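Local coordinates for protein nucleoporin NUP82 (Chaetomium thermophilum, PDB 5CWW) that probably serves as a structural component of the nuclear pore complex and a docking partner for transport factors, here represented by its N-terminal beta-propeller domain, at residues Q290-P295 with T358-P363; Q340-V345 with T353-T358; L389-V394 with P490-D495; S501-H506 with A563-I568. One frame throughout, in Å; residues are numbered along the deposited sequence.

Contact 1: Q290-P295 with T358-P363; sequences QRWTPP and TRPSRP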
# COMPACT_ATOMS: atom_id res chain seq x y z
N GLN B 290 17.47 5.02 4.36
CA GLN B 290 18.71 5.16 5.13
C GLN B 290 18.99 6.61 5.46
O GLN B 290 19.56 6.92 6.51
CB GLN B 290 19.89 4.57 4.35
CG GLN B 290 19.81 3.07 4.16
CD GLN B 290 21.04 2.50 3.48
OE1 GLN B 290 21.62 1.52 3.94
NE2 GLN B 290 21.44 3.11 2.37
N ARG B 291 18.60 7.50 4.56
CA ARG B 291 18.77 8.94 4.75
C ARG B 291 17.47 9.64 4.42
O ARG B 291 16.76 9.24 3.49
CB ARG B 291 19.92 9.46 3.89
CG ARG B 291 21.30 9.19 4.47
CD ARG B 291 22.39 9.46 3.45
NE ARG B 291 22.67 8.28 2.63
CZ ARG B 291 23.53 7.32 2.95
NH1 ARG B 291 24.22 7.38 4.08
NH2 ARG B 291 23.71 6.29 2.13
N TRP B 292 17.14 10.69 5.17
CA TRP B 292 15.85 11.36 5.03
C TRP B 292 15.94 12.85 5.33
O TRP B 292 16.84 13.31 6.03
CB TRP B 292 14.82 10.70 5.95
CG TRP B 292 15.22 10.66 7.40
CD1 TRP B 292 16.27 9.99 7.95
CD2 TRP B 292 14.55 11.32 8.49
NE1 TRP B 292 16.30 10.19 9.31
CE2 TRP B 292 15.26 11.01 9.66
CE3 TRP B 292 13.43 12.15 8.58
CZ2 TRP B 292 14.89 11.49 10.91
CZ3 TRP B 292 13.06 12.63 9.82
CH2 TRP B 292 13.78 12.30 10.97
N THR B 293 14.99 13.60 4.77
CA THR B 293 14.94 15.05 4.90
C THR B 293 13.60 15.48 5.49
O THR B 293 12.57 15.41 4.82
CB THR B 293 15.13 15.74 3.54
OG1 THR B 293 16.42 15.42 3.01
CG2 THR B 293 15.00 17.26 3.67
N PRO B 294 13.59 15.92 6.76
CA PRO B 294 12.35 16.40 7.37
C PRO B 294 12.15 17.90 7.19
O PRO B 294 13.13 18.64 7.09
CB PRO B 294 12.55 16.06 8.85
CG PRO B 294 14.02 16.23 9.05
CD PRO B 294 14.68 15.84 7.75
N PRO B 295 10.89 18.36 7.14
CA PRO B 295 10.68 19.81 7.19
C PRO B 295 11.04 20.34 8.57
O PRO B 295 11.01 19.56 9.53
CB PRO B 295 9.19 19.97 6.88
CG PRO B 295 8.58 18.68 7.30
CD PRO B 295 9.61 17.62 7.04
N THR B 358 20.28 10.58 8.99
CA THR B 358 20.30 9.15 8.72
C THR B 358 19.24 8.47 9.57
O THR B 358 18.84 8.99 10.61
CB THR B 358 21.68 8.53 9.02
OG1 THR B 358 21.86 8.42 10.44
CG2 THR B 358 22.79 9.37 8.42
N ARG B 359 18.78 7.31 9.12
CA ARG B 359 17.77 6.57 9.87
C ARG B 359 18.37 6.06 11.18
O ARG B 359 19.47 5.52 11.17
CB ARG B 359 17.24 5.39 9.06
CG ARG B 359 16.08 4.66 9.72
CD ARG B 359 16.10 3.18 9.36
NE ARG B 359 15.90 2.95 7.94
CZ ARG B 359 16.80 2.45 7.10
NH1 ARG B 359 18.01 2.10 7.53
NH2 ARG B 359 16.50 2.29 5.83
N PRO B 360 17.66 6.26 12.30
CA PRO B 360 18.09 5.61 13.54
C PRO B 360 18.22 4.10 13.37
O PRO B 360 17.37 3.49 12.70
CB PRO B 360 16.98 5.96 14.53
CG PRO B 360 16.44 7.26 14.03
CD PRO B 360 16.52 7.17 12.53
N SER B 361 19.25 3.51 13.96
CA SER B 361 19.46 2.07 13.88
C SER B 361 18.74 1.37 15.02
O SER B 361 18.40 0.19 14.91
CB SER B 361 20.95 1.74 13.91
OG SER B 361 21.59 2.18 12.73
N ARG B 362 18.52 2.09 16.12
CA ARG B 362 17.78 1.56 17.26
C ARG B 362 16.38 2.17 17.29
O ARG B 362 16.20 3.30 16.86
CB ARG B 362 18.52 1.85 18.57
CG ARG B 362 19.99 1.49 18.55
CD ARG B 362 20.69 1.97 19.81
NE ARG B 362 22.15 1.88 19.69
CZ ARG B 362 23.00 2.26 20.64
NH1 ARG B 362 22.55 2.76 21.78
NH2 ARG B 362 24.30 2.14 20.44
N PRO B 363 15.39 1.42 17.81
CA PRO B 363 15.48 0.05 18.33
C PRO B 363 15.71 -0.98 17.23
O PRO B 363 16.22 -2.06 17.51
CB PRO B 363 14.11 -0.17 19.00
CG PRO B 363 13.49 1.19 19.13
CD PRO B 363 14.04 1.98 17.99
O HOH W 1 18.92 0.09 4.94
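Arg359 bends so that its guanidinium lies over Gln290. Its CB stands 3.8 Å from Gln290 O, and CG is anti to the backbone N (chi1 -174°). Bends at chi2 and chi3 then turn the side chain, and NE donates a hydrogen bond to Leu288 O, just ahead of segment 290-295. CZ comes to 3.8 Å from Gln290 N, and one face of the guanidinium rests over Gln290 CA, displaced toward the rim of the group. NH2 lies 3.2 Å from Gln290 N, yet both are donors and do not bond; the hydrogen of Gln290 N goes to Glu203 OE2. Arg359 NH1 reaches to 3.9 Å from Gln290 CG. Beyond it, a water weakly bridges Arg359 NH2 and Gln290 OE1.

The backbones of the two segments belong to a small three-stranded antiparallel sheet, inserted between strands 281-284 and 369-370 of the propeller. Arg291 and Thr358 form a non-hydrogen-bonded pair in it, and Arg359 N donates to Gln290 O over 2.8 Å. Thr358 CA makes a CA-H...O contact with the same oxygen. Next along, Trp292 NE1 bonds Thr358 O at 3.1 Å: the oxygen lies at the indole edge, near the ring plane, while the N-H comes down from above the carbonyl plane. Pro360, beside this indole, also touches Trp333 and Glu336 of helix 321-338.

Contact 2: Q340-V345 with T353-T358; sequences QEPKLV and TIEVYT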
# COMPACT_ATOMS: atom_id res chain seq x y z
N GLN B 340 22.87 13.66 16.63
CA GLN B 340 23.20 13.58 15.21
C GLN B 340 23.24 14.96 14.59
O GLN B 340 22.31 15.76 14.74
CB GLN B 340 22.18 12.69 14.48
CG GLN B 340 22.49 12.47 13.01
CD GLN B 340 21.40 11.67 12.30
OE1 GLN B 340 21.12 11.91 11.13
NE2 GLN B 340 20.81 10.71 13.00
N GLU B 341 24.34 15.25 13.89
CA GLU B 341 24.48 16.52 13.18
C GLU B 341 24.02 16.34 11.73
O GLU B 341 24.58 15.52 11.00
CB GLU B 341 25.94 16.99 13.21
CG GLU B 341 26.42 17.44 14.58
CD GLU B 341 25.70 18.67 15.08
OE1 GLU B 341 25.63 18.86 16.32
OE2 GLU B 341 25.20 19.46 14.25
N PRO B 342 22.99 17.09 11.32
CA PRO B 342 22.46 16.91 9.97
C PRO B 342 23.40 17.42 8.89
O PRO B 342 23.97 18.51 9.02
CB PRO B 342 21.17 17.73 9.99
CG PRO B 342 21.42 18.79 10.99
CD PRO B 342 22.29 18.17 12.04
N LYS B 343 23.57 16.63 7.83
CA LYS B 343 24.38 17.04 6.70
C LYS B 343 23.58 17.90 5.73
O LYS B 343 22.36 17.79 5.63
CB LYS B 343 24.97 15.82 5.98
CG LYS B 343 25.92 15.01 6.85
CD LYS B 343 26.08 13.58 6.36
CE LYS B 343 27.04 13.52 5.18
NZ LYS B 343 28.45 13.80 5.58
N LEU B 344 24.31 18.75 5.02
CA LEU B 344 23.75 19.75 4.12
C LEU B 344 24.19 19.45 2.69
O LEU B 344 25.38 19.37 2.40
CB LEU B 344 24.19 21.16 4.53
CG LEU B 344 23.79 21.55 5.95
CD1 LEU B 344 24.44 22.87 6.34
CD2 LEU B 344 22.28 21.64 6.09
N VAL B 345 23.21 19.27 1.81
CA VAL B 345 23.48 18.99 0.41
C VAL B 345 22.48 19.73 -0.47
O VAL B 345 21.34 19.97 -0.06
CB VAL B 345 23.39 17.47 0.11
CG1 VAL B 345 23.84 17.16 -1.32
CG2 VAL B 345 24.22 16.67 1.11
N THR B 353 19.81 24.49 -0.06
CA THR B 353 20.32 23.41 0.77
C THR B 353 19.33 23.04 1.86
O THR B 353 18.48 23.85 2.25
CB THR B 353 21.65 23.81 1.44
OG1 THR B 353 21.41 24.89 2.36
CG2 THR B 353 22.67 24.24 0.41
N ILE B 354 19.44 21.81 2.35
CA ILE B 354 18.53 21.34 3.39
C ILE B 354 19.15 20.22 4.22
O ILE B 354 20.03 19.49 3.77
CB ILE B 354 17.22 20.82 2.74
CG1 ILE B 354 16.10 20.65 3.78
CG2 ILE B 354 17.46 19.51 1.98
CD1 ILE B 354 15.61 21.95 4.37
N GLU B 355 18.66 20.11 5.46
CA GLU B 355 19.15 19.15 6.43
C GLU B 355 18.88 17.70 6.02
O GLU B 355 17.78 17.37 5.57
CB GLU B 355 18.52 19.42 7.79
CG GLU B 355 18.87 20.78 8.38
CD GLU B 355 18.29 20.99 9.76
OE1 GLU B 355 17.42 20.20 10.17
OE2 GLU B 355 18.71 21.96 10.44
N VAL B 356 19.89 16.85 6.18
CA VAL B 356 19.77 15.44 5.86
C VAL B 356 20.20 14.60 7.06
O VAL B 356 21.33 14.72 7.54
CB VAL B 356 20.62 15.05 4.64
CG1 VAL B 356 20.46 13.57 4.31
CG2 VAL B 356 20.24 15.90 3.44
N TYR B 357 19.29 13.76 7.54
CA TYR B 357 19.56 12.87 8.66
C TYR B 357 19.66 11.43 8.17
O TYR B 357 19.19 11.10 7.08
CB TYR B 357 18.47 12.98 9.72
CG TYR B 357 18.32 14.35 10.34
CD1 TYR B 357 17.62 15.35 9.70
CD2 TYR B 357 18.88 14.62 11.59
CE1 TYR B 357 17.48 16.61 10.27
CE2 TYR B 357 18.75 15.87 12.17
CZ TYR B 357 18.04 16.86 11.51
OH TYR B 357 17.91 18.10 12.08
N THR B 358 20.28 10.58 8.99
CA THR B 358 20.30 9.15 8.72
C THR B 358 19.24 8.47 9.57
O THR B 358 18.84 8.99 10.61
CB THR B 358 21.68 8.53 9.02
OG1 THR B 358 21.86 8.42 10.44
CG2 THR B 358 22.79 9.37 8.42
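The Tyr357 ring has Pro342 CB over one face, offset toward the rim and 3.8 Å from the ring centre, a CH-pi contact; Gln340 OE1 sits at its edge, 3.5 Å from Tyr357 CD2. Pro294 touches the ring at CD1, obliquely. All this belongs to a beta hairpin, strand 343-345 running antiparallel to strand 354-358, which forms one side of a three-stranded sheet at the protein surface.

Pro342 and Tyr357 lie side by side, pointing the same way, and Glu355 joins them: its CB is 3.8 Å from Pro342 CB. The Tyr357 hydroxyl donates to Glu355 OE1 at 2.9 Å, arriving from above the carboxylate plane, which ties ring and carboxylate together around the proline.

Gln340, just before the first strand, takes over where the backbone pairing stops. With CG anti to the backbone N (chi1 -176°) and the chain extended, its OE1 accepts from Thr358 N at 2.7 Å in a fairly straight bond, while NE2 donates to Glu336 O of helix 321-338. The amide thus joins the hairpin to the end of that helix.

Lys343 and Val356 are a hydrogen-bonded pair, with Lys343 N donating to Val356 O and Val356 N to Lys343 O. Pairing continues through Leu344-Glu355 and Val345-Ile354, the short strand axes running at 129°. Leu344 reaches back across the pair, its CD2 methyl 3.9 Å from Ile354 O.

Contact 3: L389-V394 with P490-D495; sequences LKDIYV and PMFSED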
# COMPACT_ATOMS: atom_id res chain seq x y z
N LEU B 389 -11.16 -4.73 -0.80
CA LEU B 389 -10.61 -3.39 -1.05
C LEU B 389 -9.80 -3.34 -2.34
O LEU B 389 -9.19 -4.34 -2.74
CB LEU B 389 -9.73 -2.95 0.12
CG LEU B 389 -10.45 -2.64 1.44
CD1 LEU B 389 -9.44 -2.29 2.51
CD2 LEU B 389 -11.46 -1.51 1.27
N LYS B 390 -9.81 -2.18 -2.97
CA LYS B 390 -9.08 -1.98 -4.22
C LYS B 390 -8.17 -0.76 -4.18
O LYS B 390 -7.25 -0.65 -4.98
CB LYS B 390 -10.07 -1.86 -5.38
CG LYS B 390 -10.72 -3.19 -5.76
CD LYS B 390 -9.72 -4.14 -6.42
CE LYS B 390 -10.18 -5.59 -6.39
NZ LYS B 390 -11.44 -5.79 -7.16
N ASP B 391 -8.43 0.16 -3.26
CA ASP B 391 -7.54 1.31 -3.09
C ASP B 391 -7.61 1.87 -1.68
O ASP B 391 -8.55 1.62 -0.94
CB ASP B 391 -7.89 2.41 -4.09
CG ASP B 391 -6.69 3.27 -4.46
OD1 ASP B 391 -5.65 3.17 -3.78
OD2 ASP B 391 -6.80 4.06 -5.42
N ILE B 392 -6.58 2.62 -1.32
CA ILE B 392 -6.51 3.28 -0.03
C ILE B 392 -5.93 4.68 -0.23
O ILE B 392 -5.01 4.87 -1.03
CB ILE B 392 -5.65 2.48 0.98
CG1 ILE B 392 -5.63 3.19 2.34
CG2 ILE B 392 -4.23 2.27 0.44
CD1 ILE B 392 -5.05 2.36 3.46
N TYR B 393 -6.49 5.65 0.49
CA TYR B 393 -6.06 7.03 0.39
C TYR B 393 -6.10 7.68 1.77
O TYR B 393 -7.16 7.74 2.40
CB TYR B 393 -6.94 7.81 -0.59
CG TYR B 393 -6.66 9.29 -0.62
CD1 TYR B 393 -5.50 9.79 -1.21
CD2 TYR B 393 -7.56 10.20 -0.08
CE1 TYR B 393 -5.25 11.15 -1.24
CE2 TYR B 393 -7.32 11.55 -0.11
CZ TYR B 393 -6.16 12.02 -0.69
OH TYR B 393 -5.92 13.38 -0.72
N VAL B 394 -4.95 8.13 2.24
CA VAL B 394 -4.82 8.63 3.60
C VAL B 394 -4.46 10.11 3.63
O VAL B 394 -3.47 10.53 3.04
CB VAL B 394 -3.76 7.85 4.38
CG1 VAL B 394 -3.69 8.33 5.83
CG2 VAL B 394 -4.08 6.36 4.34
N PRO B 490 -11.60 0.36 -9.09
CA PRO B 490 -11.75 1.80 -8.91
C PRO B 490 -10.53 2.40 -8.22
O PRO B 490 -9.87 1.70 -7.45
CB PRO B 490 -13.01 1.92 -8.04
CG PRO B 490 -13.07 0.63 -7.29
CD PRO B 490 -12.50 -0.41 -8.21
N MET B 491 -10.23 3.67 -8.48
CA MET B 491 -9.00 4.30 -8.00
C MET B 491 -9.25 5.64 -7.32
O MET B 491 -10.12 6.40 -7.74
CB MET B 491 -8.04 4.51 -9.17
CG MET B 491 -7.65 3.24 -9.91
SD MET B 491 -6.80 3.61 -11.45
CE MET B 491 -8.17 4.13 -12.48
N PHE B 492 -8.47 5.92 -6.28
CA PHE B 492 -8.45 7.25 -5.67
C PHE B 492 -7.51 8.17 -6.44
O PHE B 492 -6.53 7.72 -7.03
CB PHE B 492 -8.00 7.18 -4.21
CG PHE B 492 -9.09 6.79 -3.24
CD1 PHE B 492 -10.32 7.42 -3.26
CD2 PHE B 492 -8.87 5.79 -2.30
CE1 PHE B 492 -11.32 7.06 -2.36
CE2 PHE B 492 -9.85 5.43 -1.40
CZ PHE B 492 -11.08 6.07 -1.43
N SER B 493 -7.82 9.47 -6.44
CA SER B 493 -6.92 10.49 -6.95
C SER B 493 -7.00 11.72 -6.06
O SER B 493 -8.09 12.11 -5.64
CB SER B 493 -7.27 10.88 -8.39
OG SER B 493 -7.27 9.75 -9.24
N GLU B 494 -5.86 12.33 -5.77
CA GLU B 494 -5.84 13.52 -4.91
C GLU B 494 -6.26 14.75 -5.70
O GLU B 494 -6.06 14.84 -6.91
CB GLU B 494 -4.45 13.73 -4.31
CG GLU B 494 -4.38 14.92 -3.35
CD GLU B 494 -3.05 15.03 -2.63
OE1 GLU B 494 -2.17 14.16 -2.84
OE2 GLU B 494 -2.88 16.00 -1.85
N ASP B 495 -6.87 15.71 -4.99
CA ASP B 495 -7.23 16.99 -5.57
C ASP B 495 -6.09 17.99 -5.38
O ASP B 495 -5.53 18.10 -4.29
CB ASP B 495 -8.51 17.53 -4.95
CG ASP B 495 -8.93 18.87 -5.52
OD1 ASP B 495 -8.46 19.91 -5.01
OD2 ASP B 495 -9.73 18.88 -6.48
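Asp391 and Phe492 make the tight middle of this contact. Asp391 OD2 accepts the Phe492 N-H at 2.6 Å, nearly straight at 174° and met on the anti side of the carboxylate; OD1 takes Ile392 N at 2.7 Å. The same OD2 forms a salt bridge with Arg47 NH2, while Arg47 NH1 donates to Phe492 O, so the carboxylate is gripped from several directions and would probably stay charged although buried. An alanine at Asp391 would probably leave the Phe492 N-H without its acceptor and Arg47 without its carboxylate partner. Directly alongside, Phe492 CD2 presses on Tyr393 CB at 3.3 Å, the two rings turned obliquely with planes 47° apart.

Packing is sparser toward Pro490 and toward Glu494. Lys390 CB only grazes Pro490 CD at 4.0 Å, its amine led off to Thr433 OG1 and Gly488 O. Tyr393, with CG anti to the backbone N, sends its hydroxyl out to Pro499 O. The solvent-exposed Glu494 crosses Tyr393 at about a right angle, and its CG lies 3.4 Å from Tyr393 OH.

No backbone bond joins the two strands, whose axes run 18° apart and 6.5 Å at closest approach; they are end strands of two successive sheets, as between adjacent propeller blades. Strand 389-395 pairs with strand 427-432, where Lys390 and Asp391 both face Leu431 in a classic beta bulge, while strand 491-494 pairs with strand 501-506 and Ile392 turns toward Trp273 and Ala275 of strand 272-276.

Contact 4: S501-H506 with A563-I568; sequences SFYVTH and AAATSI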
# COMPACT_ATOMS: atom_id res chain seq x y z
N SER B 501 -10.21 17.02 -0.41
CA SER B 501 -11.01 16.62 -1.55
C SER B 501 -10.24 15.59 -2.36
O SER B 501 -9.01 15.59 -2.36
CB SER B 501 -11.37 17.84 -2.41
OG SER B 501 -12.24 18.72 -1.72
N PHE B 502 -10.96 14.71 -3.05
CA PHE B 502 -10.32 13.68 -3.86
C PHE B 502 -11.33 13.07 -4.82
O PHE B 502 -12.53 13.35 -4.74
CB PHE B 502 -9.70 12.59 -2.97
CG PHE B 502 -10.64 12.04 -1.94
CD1 PHE B 502 -10.80 12.67 -0.72
CD2 PHE B 502 -11.35 10.87 -2.18
CE1 PHE B 502 -11.66 12.16 0.24
CE2 PHE B 502 -12.21 10.35 -1.23
CZ PHE B 502 -12.37 11.00 -0.02
N TYR B 503 -10.84 12.25 -5.75
CA TYR B 503 -11.67 11.68 -6.79
C TYR B 503 -11.68 10.16 -6.77
O TYR B 503 -10.75 9.53 -6.29
CB TYR B 503 -11.20 12.16 -8.16
CG TYR B 503 -11.16 13.66 -8.26
CD1 TYR B 503 -12.29 14.38 -8.60
CD2 TYR B 503 -9.99 14.36 -8.00
CE1 TYR B 503 -12.27 15.75 -8.68
CE2 TYR B 503 -9.95 15.74 -8.08
CZ TYR B 503 -11.10 16.43 -8.43
OH TYR B 503 -11.08 17.80 -8.51
N VAL B 504 -12.76 9.59 -7.29
CA VAL B 504 -12.87 8.15 -7.50
C VAL B 504 -13.13 7.90 -8.98
O VAL B 504 -14.13 8.36 -9.53
CB VAL B 504 -14.00 7.53 -6.65
CG1 VAL B 504 -14.23 6.06 -7.01
CG2 VAL B 504 -13.69 7.67 -5.18
N THR B 505 -12.21 7.18 -9.62
CA THR B 505 -12.32 6.85 -11.04
C THR B 505 -12.64 5.37 -11.21
O THR B 505 -12.06 4.51 -10.55
CB THR B 505 -11.03 7.18 -11.81
OG1 THR B 505 -10.72 8.57 -11.64
CG2 THR B 505 -11.20 6.88 -13.30
N HIS B 506 -13.56 5.09 -12.12
CA HIS B 506 -14.05 3.74 -12.37
C HIS B 506 -14.55 3.71 -13.81
O HIS B 506 -14.95 4.76 -14.33
CB HIS B 506 -15.15 3.38 -11.37
CG HIS B 506 -15.61 1.95 -11.45
ND1 HIS B 506 -16.64 1.54 -12.27
CD2 HIS B 506 -15.19 0.84 -10.80
CE1 HIS B 506 -16.83 0.24 -12.12
NE2 HIS B 506 -15.96 -0.21 -11.24
N ALA B 563 -8.57 6.32 -17.34
CA ALA B 563 -7.34 6.70 -16.66
C ALA B 563 -7.69 7.42 -15.36
O ALA B 563 -8.61 8.23 -15.33
CB ALA B 563 -6.48 7.58 -17.55
N ALA B 564 -6.97 7.09 -14.29
CA ALA B 564 -7.20 7.71 -12.99
C ALA B 564 -7.21 9.22 -13.12
O ALA B 564 -6.32 9.80 -13.75
CB ALA B 564 -6.14 7.27 -12.00
N ALA B 565 -8.22 9.85 -12.54
CA ALA B 565 -8.41 11.29 -12.64
C ALA B 565 -7.17 12.05 -12.17
O ALA B 565 -6.58 11.71 -11.15
CB ALA B 565 -9.62 11.73 -11.83
N THR B 566 -6.78 13.06 -12.94
CA THR B 566 -5.64 13.90 -12.60
C THR B 566 -6.10 15.34 -12.42
O THR B 566 -6.54 15.98 -13.37
CB THR B 566 -4.55 13.83 -13.69
OG1 THR B 566 -4.21 12.46 -13.94
CG2 THR B 566 -3.31 14.60 -13.26
N SER B 567 -6.00 15.84 -11.19
CA SER B 567 -6.45 17.19 -10.87
C SER B 567 -5.37 18.21 -11.21
O SER B 567 -4.20 18.04 -10.88
CB SER B 567 -6.83 17.29 -9.40
OG SER B 567 -7.43 18.55 -9.12
N ILE B 568 -5.79 19.28 -11.89
CA ILE B 568 -4.88 20.35 -12.29
C ILE B 568 -5.48 21.71 -11.96
O ILE B 568 -6.64 21.97 -12.26
CB ILE B 568 -4.57 20.29 -13.80
CG1 ILE B 568 -4.25 18.85 -14.20
CG2 ILE B 568 -3.43 21.25 -14.14
CD1 ILE B 568 -3.65 18.67 -15.59
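Tyr503 and Thr505 both point from strand 501-506 toward Ala565 and flank its methyl group. The strand is the second in a four-stranded antiparallel propeller sheet, and segment 563-568 leads into strand 566-570, the first strand of the following sheet, so the contact closes the seam between two successive sheets of the propeller.

Thr505 supplies the polar link. Its OG1, anti to the carbonyl carbon and beside the backbone N (chi1 -57°), accepts Ala565 N at 2.9 Å with an angle of 153°, and also lies 3.4 Å from Ala565 CB. The methyl branch turns the other way along the segment: CG2 is 3.6 Å from Ala563 O, which is itself bonded to Ser579 OG. The two branches of the threonine therefore straddle Ala564. An alanine in place of Thr505 would probably leave the buried Ala565 N-H without its acceptor and open a gap beside Ala563 O.

On the other flank, Tyr503 CB meets Ala565 CB at 4.0 Å, and the ring extends past the alanine toward Ser567. Neither Ala565 nor Ser567 lies squarely over the ring face or at its edge; both approach obliquely. The Tyr503 hydroxyl makes a weak hydrogen bond to Asp495 OD2, and Tyr512 meets the same ring. Ser567 sends OG to Ala496 N, with OG anti to its own backbone N, while its CB rests 3.7 Å from Tyr503 CE2.

Contacts 1 and 2 share one small sheet and Thr358, with centres about 10 Å apart; along the chain contact 2 is nested inside the loop that contact 1 closes. In that sheet strand 354-358 lies between strands 291-292 and 343-345, and Trp292 N probably bonds Tyr357 O. Contacts 3 and 4 follow in series, centres about 9 Å apart, meeting through neighbouring strands 491-494 and 501-506. Contact 4 lies about 33 Å from contact 1, centre to centre, on the opposite side of the chain's centre. The first pair thus builds a peripheral insertion of the propeller, whereas the second joins three successive sheets of its body.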